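Long-range contacts in 1,4-dihydroxy-2-naphthoyl-CoA hydrolase (Synechocystis sp., PDB 4K00), which hydrolyses 1,4-dihydroxy-2-naphthoyl-CoA to 1,4-dihydroxy-2-naphthoate and coenzyme A, a step on the way to phylloquinone (vitamin K1): residues A[40-51]-A[128-136]; A[56-67]-A[108-119]. All blocks are in the same frame, centred on the assembly; numbering follows the deposited sequence. Where two conformers were deposited one is given.

Contact 1: A[40-51]-A[128-136]; sequences WLSSEHLSLQNI and PQPWQTAIC
Helix 129-136 comes nearest to the turn between helices 26-43 and 48-54 at Glu-44 and Ala-134, whose CA atoms are 6.4 Å apart; Leu-46 and Trp-131 follow at 7.2 Å. Helix 26-43 ends in a Schellman motif: His-45, with positive phi, is the C' residue, Leu-46 N bonds to Leu-41 O and His-45 N to Ser-42 O. Past it, Ser-47 N-caps helix 48-54 through its OG, which accepts from Asn-50 N. Into the bend goes the indole of Trp-131. Two leucines lie over one face of it: Leu-46 CD1 sits 4.0 Å from the centroid of the five-membered ring and 8° off its normal, whereas Leu-41 CD2, 3.8 Å from the centroid of the six-membered ring, stands 27° off, both being CH-pi contacts. Trp-131 CG is anti to the carbonyl carbon and beside the backbone N (chi1 -71°), and from there the ring reaches these methyls. At the ring edge Ser-47 O approaches CZ2, and Leu-48 CD2 meets CH2 at 3.8 Å. In this hotdog-fold subunit the packing joins the C-terminal helix to the end of the long helix 26-43. Further along, Leu-46 CD1 and Glu-44 CG converge on the methyl of Ala-134. Trp-40 CH2 lies 3.8 Å from Ile-135 CG1, and Ala-134 O stands at the edge of the Trp-40 ring. One water accepts from Trp-40 NE1 at 3.0 Å and lies within bonding distance of Ala-134 O and, weakly, of Glu-44 OE2, more acceptors than its protons may serve.

Contact 2: A[56-67]-A[108-119]; sequences DFALPLVHASID and ARAQTHHVCIAL
Asp-67 OD2 takes two N-H groups of Arg-109: a salt-bridge bond from NE at 2.8 Å, on the anti side of the carboxylate, and a weak one from NH2 at 3.2 Å. NE meets the oxygen 24° out of the carboxylate plane, while the oxygen stays near the guanidinium plane. The two residues form a hydrogen-bonded pair of two antiparallel strands of the hotdog sheet, in which the axes of 61-67 and 108-115 run at 163°. Asp-67 OD1 bonds to His-63 ND1 of the third subunit, where strand 57-68 continues the sheet across the interface. Val-62 and His-63 both face His-113 in a classic beta bulge: Val-62 N donates to His-113 O, and His-113 N to His-63 O. The His-63 ring, its CG trans to the backbone N, puts CD2 3.7 Å above the centre of the His-113 ring, planes 48° apart. A water joins His-63 NE2 and Gln-111 OE1, whose amide NE2 bonds to Asp-95. On the other face, Thr-112 OG1 is hydrogen-bonded both to His-114 NE2 (2.8 Å) and to Tyr-96. Leu-61 CD1 lies against Thr-112 CB at 3.7 Å, and a water bridges His-114 ND1 and Leu-59 O.

From the N terminus, the chain runs through the end of helix 26-43 and the start of helix 48-54 (residues 40-51), the first half of contact 1, and enters strand 57-68, the first half of contact 2. Strands 77-86 and 91-100 intervene before strand 106-118 pairs back and closes contact 2. Only after strand 123-124 does helix 129-136 return to residues 40-51, so contact 1 encloses contact 2 in sequence. Contact 2 joins two sheet strands; contact 1 ties the C-terminal helix to the helical turn. They meet directly: Trp-131 CH2 lies 3.3 Å from Leu-59 CD1, and Pro-128 CD lies 4.0 Å from Cys-116 SG. Their centres are about 14 Å apart.

Contact 1: A[40-51]-A[128-136]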
# COMPACT_ATOMS: atom_id res chain seq x y z
N TRP A 40 3.39 -4.92 -19.34
CA TRP A 40 4.18 -5.33 -20.48
C TRP A 40 4.30 -6.87 -20.51
O TRP A 40 4.09 -7.49 -21.54
CB TRP A 40 5.55 -4.66 -20.45
CG TRP A 40 6.50 -5.23 -21.44
CD1 TRP A 40 6.51 -5.00 -22.78
CD2 TRP A 40 7.56 -6.14 -21.17
NE1 TRP A 40 7.53 -5.71 -23.36
CE2 TRP A 40 8.19 -6.42 -22.40
CE3 TRP A 40 8.05 -6.74 -20.00
CZ2 TRP A 40 9.28 -7.28 -22.50
CZ3 TRP A 40 9.13 -7.60 -20.10
CH2 TRP A 40 9.73 -7.86 -21.34
N LEU A 41 4.61 -7.46 -19.36
CA LEU A 41 4.66 -8.93 -19.24
C LEU A 41 3.38 -9.57 -19.74
O LEU A 41 3.41 -10.55 -20.49
CB LEU A 41 4.87 -9.34 -17.77
CG LEU A 41 6.25 -9.11 -17.17
CD1 LEU A 41 6.25 -9.49 -15.69
CD2 LEU A 41 7.32 -9.88 -17.93
N SER A 42 2.25 -9.04 -19.29
CA SER A 42 0.93 -9.54 -19.67
C SER A 42 0.70 -9.42 -21.18
O SER A 42 0.19 -10.34 -21.82
CB SER A 42 -0.16 -8.76 -18.92
OG SER A 42 -1.45 -9.26 -19.21
N SER A 43 1.09 -8.28 -21.75
CA SER A 43 0.99 -8.07 -23.19
C SER A 43 1.85 -9.07 -23.96
O SER A 43 1.52 -9.45 -25.08
CB SER A 43 1.41 -6.65 -23.57
OG SER A 43 2.82 -6.55 -23.65
N GLU A 44 2.95 -9.49 -23.36
CA GLU A 44 3.80 -10.49 -23.98
C GLU A 44 3.43 -11.92 -23.55
O GLU A 44 4.17 -12.84 -23.81
CB GLU A 44 5.25 -10.22 -23.67
CG GLU A 44 5.80 -8.94 -24.27
CD GLU A 44 5.88 -8.99 -25.78
OE1 GLU A 44 6.05 -10.09 -26.35
OE2 GLU A 44 5.76 -7.92 -26.41
N HIS A 45 2.29 -12.07 -22.87
CA HIS A 45 1.84 -13.37 -22.36
C HIS A 45 2.88 -14.06 -21.47
O HIS A 45 3.03 -15.28 -21.52
CB HIS A 45 1.49 -14.31 -23.51
CG HIS A 45 0.69 -13.65 -24.59
ND1 HIS A 45 -0.52 -13.04 -24.35
CD2 HIS A 45 0.94 -13.50 -25.91
CE1 HIS A 45 -0.99 -12.55 -25.49
NE2 HIS A 45 -0.13 -12.82 -26.45
N LEU A 46 3.57 -13.28 -20.67
CA LEU A 46 4.44 -13.81 -19.62
C LEU A 46 3.81 -13.57 -18.27
O LEU A 46 2.92 -12.74 -18.13
CB LEU A 46 5.80 -13.11 -19.68
CG LEU A 46 6.46 -13.15 -21.06
CD1 LEU A 46 7.70 -12.28 -21.12
CD2 LEU A 46 6.79 -14.59 -21.45
N SER A 47 4.27 -14.29 -17.25
CA SER A 47 3.56 -14.37 -15.98
C SER A 47 4.56 -14.50 -14.85
O SER A 47 5.31 -15.47 -14.78
CB SER A 47 2.61 -15.58 -15.97
OG SER A 47 2.07 -15.80 -14.68
N LEU A 48 4.56 -13.52 -13.95
CA LEU A 48 5.29 -13.61 -12.70
C LEU A 48 4.78 -14.75 -11.86
O LEU A 48 5.56 -15.47 -11.23
CB LEU A 48 5.15 -12.31 -11.91
CG LEU A 48 6.06 -11.18 -12.35
CD1 LEU A 48 5.80 -9.94 -11.50
CD2 LEU A 48 7.52 -11.61 -12.27
N GLN A 49 3.46 -14.92 -11.85
CA GLN A 49 2.84 -15.95 -11.06
C GLN A 49 3.31 -17.35 -11.45
O GLN A 49 3.49 -18.20 -10.59
CB GLN A 49 1.31 -15.88 -11.16
CG GLN A 49 0.61 -16.89 -10.28
CD GLN A 49 0.86 -16.67 -8.79
OE1 GLN A 49 0.69 -15.57 -8.28
NE2 GLN A 49 1.26 -17.72 -8.08
N ASN A 50 3.47 -17.59 -12.75
CA ASN A 50 3.91 -18.91 -13.20
C ASN A 50 5.31 -19.21 -12.68
O ASN A 50 5.61 -20.35 -12.27
CB ASN A 50 3.87 -18.99 -14.73
CG ASN A 50 2.45 -19.02 -15.27
OD1 ASN A 50 1.46 -18.88 -14.53
ND2 ASN A 50 2.34 -19.19 -16.58
N ILE A 51 6.17 -18.21 -12.68
CA ILE A 51 7.51 -18.36 -12.12
C ILE A 51 7.41 -18.77 -10.65
O ILE A 51 8.05 -19.73 -10.23
CB ILE A 51 8.32 -17.06 -12.21
CG1 ILE A 51 8.57 -16.69 -13.67
CG2 ILE A 51 9.66 -17.20 -11.50
CD1 ILE A 51 9.34 -17.73 -14.46
N PRO A 128 14.65 -16.90 -18.40
CA PRO A 128 13.80 -17.79 -19.20
C PRO A 128 13.78 -17.35 -20.66
O PRO A 128 13.71 -16.15 -20.94
CB PRO A 128 12.43 -17.63 -18.55
CG PRO A 128 12.71 -17.21 -17.15
CD PRO A 128 13.96 -16.38 -17.21
N GLN A 129 13.84 -18.29 -21.60
CA GLN A 129 13.99 -17.92 -23.01
C GLN A 129 12.80 -17.05 -23.48
O GLN A 129 12.99 -16.07 -24.21
CB GLN A 129 14.20 -19.16 -23.89
CG GLN A 129 15.67 -19.56 -24.05
CD GLN A 129 15.86 -20.91 -24.74
OE1 GLN A 129 16.46 -21.01 -25.81
NE2 GLN A 129 15.36 -21.96 -24.10
N PRO A 130 11.57 -17.40 -23.07
CA PRO A 130 10.44 -16.59 -23.50
C PRO A 130 10.57 -15.13 -23.06
O PRO A 130 10.10 -14.22 -23.75
CB PRO A 130 9.25 -17.26 -22.81
CG PRO A 130 9.67 -18.67 -22.65
CD PRO A 130 11.14 -18.62 -22.37
N TRP A 131 11.22 -14.91 -21.92
CA TRP A 131 11.44 -13.56 -21.42
C TRP A 131 12.49 -12.85 -22.26
O TRP A 131 12.30 -11.71 -22.67
CB TRP A 131 11.85 -13.61 -19.96
CG TRP A 131 10.73 -14.01 -19.08
CD1 TRP A 131 9.98 -15.15 -19.15
CD2 TRP A 131 10.21 -13.25 -18.00
NE1 TRP A 131 9.02 -15.15 -18.16
CE2 TRP A 131 9.14 -13.99 -17.44
CE3 TRP A 131 10.54 -12.02 -17.43
CZ2 TRP A 131 8.41 -13.53 -16.36
CZ3 TRP A 131 9.82 -11.57 -16.36
CH2 TRP A 131 8.76 -12.32 -15.84
N GLN A 132 13.60 -13.53 -22.52
CA GLN A 132 14.61 -13.03 -23.44
C GLN A 132 14.01 -12.67 -24.79
O GLN A 132 14.31 -11.63 -25.37
CB GLN A 132 15.64 -14.12 -23.64
CG GLN A 132 17.06 -13.67 -23.47
CD GLN A 132 17.98 -14.86 -23.40
OE1 GLN A 132 18.68 -15.06 -22.41
NE2 GLN A 132 17.96 -15.68 -24.45
N THR A 133 13.18 -13.57 -25.31
CA THR A 133 12.55 -13.36 -26.60
C THR A 133 11.70 -12.09 -26.60
O THR A 133 11.79 -11.27 -27.52
CB THR A 133 11.71 -14.60 -26.98
OG1 THR A 133 12.56 -15.75 -27.02
CG2 THR A 133 11.03 -14.40 -28.31
N ALA A 134 10.87 -11.91 -25.57
CA ALA A 134 10.07 -10.70 -25.42
C ALA A 134 10.91 -9.43 -25.35
O ALA A 134 10.57 -8.41 -25.96
CB ALA A 134 9.20 -10.80 -24.17
N ILE A 135 12.02 -9.49 -24.61
CA ILE A 135 12.89 -8.32 -24.48
C ILE A 135 13.53 -7.97 -25.83
O ILE A 135 13.65 -6.79 -26.16
CB ILE A 135 13.98 -8.53 -23.40
CG1 ILE A 135 13.35 -8.64 -22.00
CG2 ILE A 135 14.95 -7.35 -23.41
CD1 ILE A 135 14.30 -9.15 -20.94
N CYS A 136 13.94 -8.98 -26.59
CA CYS A 136 14.53 -8.79 -27.92
C CYS A 136 13.54 -8.15 -28.87
O CYS A 136 13.90 -7.36 -29.74
CB CYS A 136 14.91 -10.14 -28.54
SG CYS A 136 16.35 -10.96 -27.84
O HOH W 1 8.33 -6.76 -26.00

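Contact 2: A[56-67]-A[108-119]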
# COMPACT_ATOMS: atom_id res chain seq x y z
N ASP A 56 10.99 -23.09 -9.25
CA ASP A 56 12.36 -23.46 -9.65
C ASP A 56 13.25 -22.22 -9.71
O ASP A 56 14.46 -22.31 -9.49
CB ASP A 56 12.38 -24.12 -11.03
CG ASP A 56 11.84 -25.54 -11.04
OD1 ASP A 56 11.60 -26.13 -9.96
OD2 ASP A 56 11.67 -26.07 -12.16
N PHE A 57 12.64 -21.08 -10.04
CA PHE A 57 13.37 -19.83 -10.17
C PHE A 57 12.66 -18.69 -9.45
O PHE A 57 11.47 -18.75 -9.16
CB PHE A 57 13.53 -19.45 -11.64
CG PHE A 57 14.22 -20.49 -12.44
CD1 PHE A 57 15.60 -20.52 -12.50
CD2 PHE A 57 13.50 -21.46 -13.11
CE1 PHE A 57 16.25 -21.50 -13.23
CE2 PHE A 57 14.15 -22.45 -13.84
CZ PHE A 57 15.52 -22.46 -13.90
N ALA A 58 13.42 -17.64 -9.17
CA ALA A 58 12.83 -16.39 -8.80
C ALA A 58 13.32 -15.29 -9.73
O ALA A 58 14.36 -15.42 -10.37
CB ALA A 58 13.16 -16.07 -7.35
N LEU A 59 12.55 -14.21 -9.82
CA LEU A 59 12.96 -13.03 -10.57
C LEU A 59 12.90 -11.80 -9.70
O LEU A 59 12.10 -10.90 -9.95
CB LEU A 59 12.07 -12.80 -11.77
CG LEU A 59 12.25 -13.72 -12.96
CD1 LEU A 59 11.03 -13.64 -13.87
CD2 LEU A 59 13.51 -13.36 -13.72
N PRO A 60 13.73 -11.75 -8.66
CA PRO A 60 13.75 -10.61 -7.77
C PRO A 60 14.24 -9.35 -8.47
O PRO A 60 15.10 -9.40 -9.35
CB PRO A 60 14.75 -11.01 -6.69
CG PRO A 60 15.62 -12.03 -7.33
CD PRO A 60 14.74 -12.76 -8.31
N LEU A 61 13.67 -8.23 -8.05
CA LEU A 61 14.18 -6.93 -8.37
C LEU A 61 15.37 -6.71 -7.45
O LEU A 61 15.28 -6.91 -6.24
CB LEU A 61 13.03 -5.93 -8.19
CG LEU A 61 13.24 -4.46 -8.55
CD1 LEU A 61 11.92 -3.81 -8.91
CD2 LEU A 61 13.89 -3.75 -7.38
N VAL A 62 16.53 -6.36 -8.02
CA VAL A 62 17.75 -6.20 -7.24
C VAL A 62 18.22 -4.74 -7.10
O VAL A 62 19.10 -4.43 -6.30
CB VAL A 62 18.92 -7.04 -7.80
CG1 VAL A 62 18.58 -8.52 -7.74
CG2 VAL A 62 19.29 -6.60 -9.21
N HIS A 63 17.62 -3.86 -7.88
CA HIS A 63 17.93 -2.44 -7.81
C HIS A 63 16.72 -1.65 -8.31
O HIS A 63 16.04 -2.05 -9.26
CB HIS A 63 19.17 -2.11 -8.66
CG HIS A 63 19.40 -0.64 -8.87
ND1 HIS A 63 20.04 0.15 -7.93
CD2 HIS A 63 19.09 0.17 -9.91
CE1 HIS A 63 20.09 1.40 -8.38
NE2 HIS A 63 19.53 1.43 -9.58
N ALA A 64 16.47 -0.53 -7.66
CA ALA A 64 15.50 0.44 -8.13
C ALA A 64 16.03 1.83 -7.89
O ALA A 64 16.74 2.08 -6.90
CB ALA A 64 14.16 0.25 -7.42
N SER A 65 15.71 2.74 -8.80
CA SER A 65 15.95 4.16 -8.56
C SER A 65 14.90 4.99 -9.25
O SER A 65 14.28 4.56 -10.23
CB SER A 65 17.34 4.56 -9.05
OG SER A 65 17.40 4.57 -10.47
N ILE A 66 14.69 6.20 -8.73
CA ILE A 66 13.71 7.12 -9.28
C ILE A 66 14.06 8.55 -8.92
O ILE A 66 14.48 8.82 -7.80
CB ILE A 66 12.28 6.73 -8.83
CG1 ILE A 66 11.22 7.69 -9.41
CG2 ILE A 66 12.15 6.72 -7.30
CD1 ILE A 66 9.86 7.03 -9.51
N ASP A 67 13.94 9.46 -9.89
CA ASP A 67 14.08 10.89 -9.64
C ASP A 67 12.77 11.62 -9.95
O ASP A 67 12.10 11.31 -10.94
CB ASP A 67 15.18 11.48 -10.52
CG ASP A 67 16.52 10.80 -10.32
OD1 ASP A 67 17.07 10.84 -9.20
OD2 ASP A 67 17.02 10.22 -11.28
N ALA A 108 8.74 12.16 -13.64
CA ALA A 108 9.73 11.29 -13.00
C ALA A 108 10.41 10.40 -14.03
O ALA A 108 9.83 10.08 -15.06
CB ALA A 108 9.09 10.43 -11.92
N ARG A 109 11.65 10.02 -13.74
CA ARG A 109 12.34 8.94 -14.47
C ARG A 109 12.76 7.88 -13.45
O ARG A 109 13.01 8.20 -12.28
CB ARG A 109 13.58 9.48 -15.20
CG ARG A 109 14.73 9.84 -14.26
CD ARG A 109 15.97 10.33 -14.98
NE ARG A 109 17.00 10.72 -14.03
CZ ARG A 109 18.21 11.15 -14.35
NH1 ARG A 109 18.56 11.27 -15.62
NH2 ARG A 109 19.08 11.47 -13.40
N ALA A 110 12.84 6.63 -13.88
CA ALA A 110 13.18 5.54 -12.97
C ALA A 110 13.86 4.39 -13.71
O ALA A 110 13.82 4.31 -14.94
CB ALA A 110 11.92 5.03 -12.26
N GLN A 111 14.50 3.52 -12.93
CA GLN A 111 15.06 2.27 -13.42
C GLN A 111 14.79 1.18 -12.41
O GLN A 111 14.80 1.43 -11.20
CB GLN A 111 16.56 2.40 -13.62
CG GLN A 111 16.97 3.28 -14.78
CD GLN A 111 18.44 3.14 -15.13
OE1 GLN A 111 19.24 2.67 -14.33
NE2 GLN A 111 18.80 3.57 -16.35
N THR A 112 14.50 -0.03 -12.90
CA THR A 112 14.54 -1.23 -12.06
C THR A 112 15.38 -2.31 -12.74
O THR A 112 15.34 -2.44 -13.96
CB THR A 112 13.12 -1.76 -11.76
OG1 THR A 112 12.43 -2.07 -12.98
CG2 THR A 112 12.29 -0.75 -10.97
N HIS A 113 16.16 -3.05 -11.97
CA HIS A 113 16.96 -4.16 -12.47
C HIS A 113 16.45 -5.44 -11.82
O HIS A 113 16.12 -5.46 -10.61
CB HIS A 113 18.44 -4.02 -12.10
CG HIS A 113 19.10 -2.78 -12.62
ND1 HIS A 113 18.45 -1.82 -13.36
CD2 HIS A 113 20.38 -2.35 -12.50
CE1 HIS A 113 19.29 -0.85 -13.67
NE2 HIS A 113 20.47 -1.15 -13.16
N HIS A 114 16.43 -6.50 -12.61
CA HIS A 114 15.81 -7.76 -12.24
C HIS A 114 16.76 -8.88 -12.62
O HIS A 114 17.38 -8.85 -13.70
CB HIS A 114 14.50 -7.96 -13.00
CG HIS A 114 13.58 -6.78 -12.97
ND1 HIS A 114 12.36 -6.80 -12.34
CD2 HIS A 114 13.70 -5.54 -13.51
CE1 HIS A 114 11.76 -5.63 -12.49
NE2 HIS A 114 12.56 -4.85 -13.19
N VAL A 115 16.87 -9.88 -11.77
CA VAL A 115 17.73 -10.99 -12.07
C VAL A 115 16.99 -12.30 -11.88
O VAL A 115 16.07 -12.41 -11.07
CB VAL A 115 19.00 -11.00 -11.20
CG1 VAL A 115 19.75 -9.68 -11.33
CG2 VAL A 115 18.64 -11.29 -9.75
N CYS A 116 17.40 -13.29 -12.66
CA CYS A 116 16.86 -14.62 -12.51
C CYS A 116 17.79 -15.44 -11.64
O CYS A 116 18.99 -15.51 -11.91
CB CYS A 116 16.71 -15.26 -13.88
SG CYS A 116 16.01 -16.92 -13.84
N ILE A 117 17.23 -16.05 -10.59
CA ILE A 117 18.00 -16.95 -9.74
C ILE A 117 17.32 -18.31 -9.60
O ILE A 117 16.09 -18.40 -9.53
CB ILE A 117 18.24 -16.35 -8.34
CG1 ILE A 117 16.91 -15.98 -7.68
CG2 ILE A 117 19.14 -15.13 -8.42
CD1 ILE A 117 17.04 -15.51 -6.24
N ALA A 118 18.14 -19.35 -9.57
CA ALA A 118 17.66 -20.69 -9.28
C ALA A 118 17.45 -20.83 -7.78
O ALA A 118 18.25 -20.33 -6.99
CB ALA A 118 18.64 -21.72 -9.79
N LEU A 119 16.37 -21.50 -7.40
CA LEU A 119 16.06 -21.74 -5.99
C LEU A 119 16.28 -23.21 -5.68
O LEU A 119 16.15 -24.06 -6.56
CB LEU A 119 14.60 -21.36 -5.69
CG LEU A 119 14.22 -19.90 -5.93
CD1 LEU A 119 12.72 -19.70 -5.74
CD2 LEU A 119 15.02 -18.98 -5.02
O HOH W 2 10.73 -9.15 -11.47
O HOH W 3 19.58 3.37 -11.59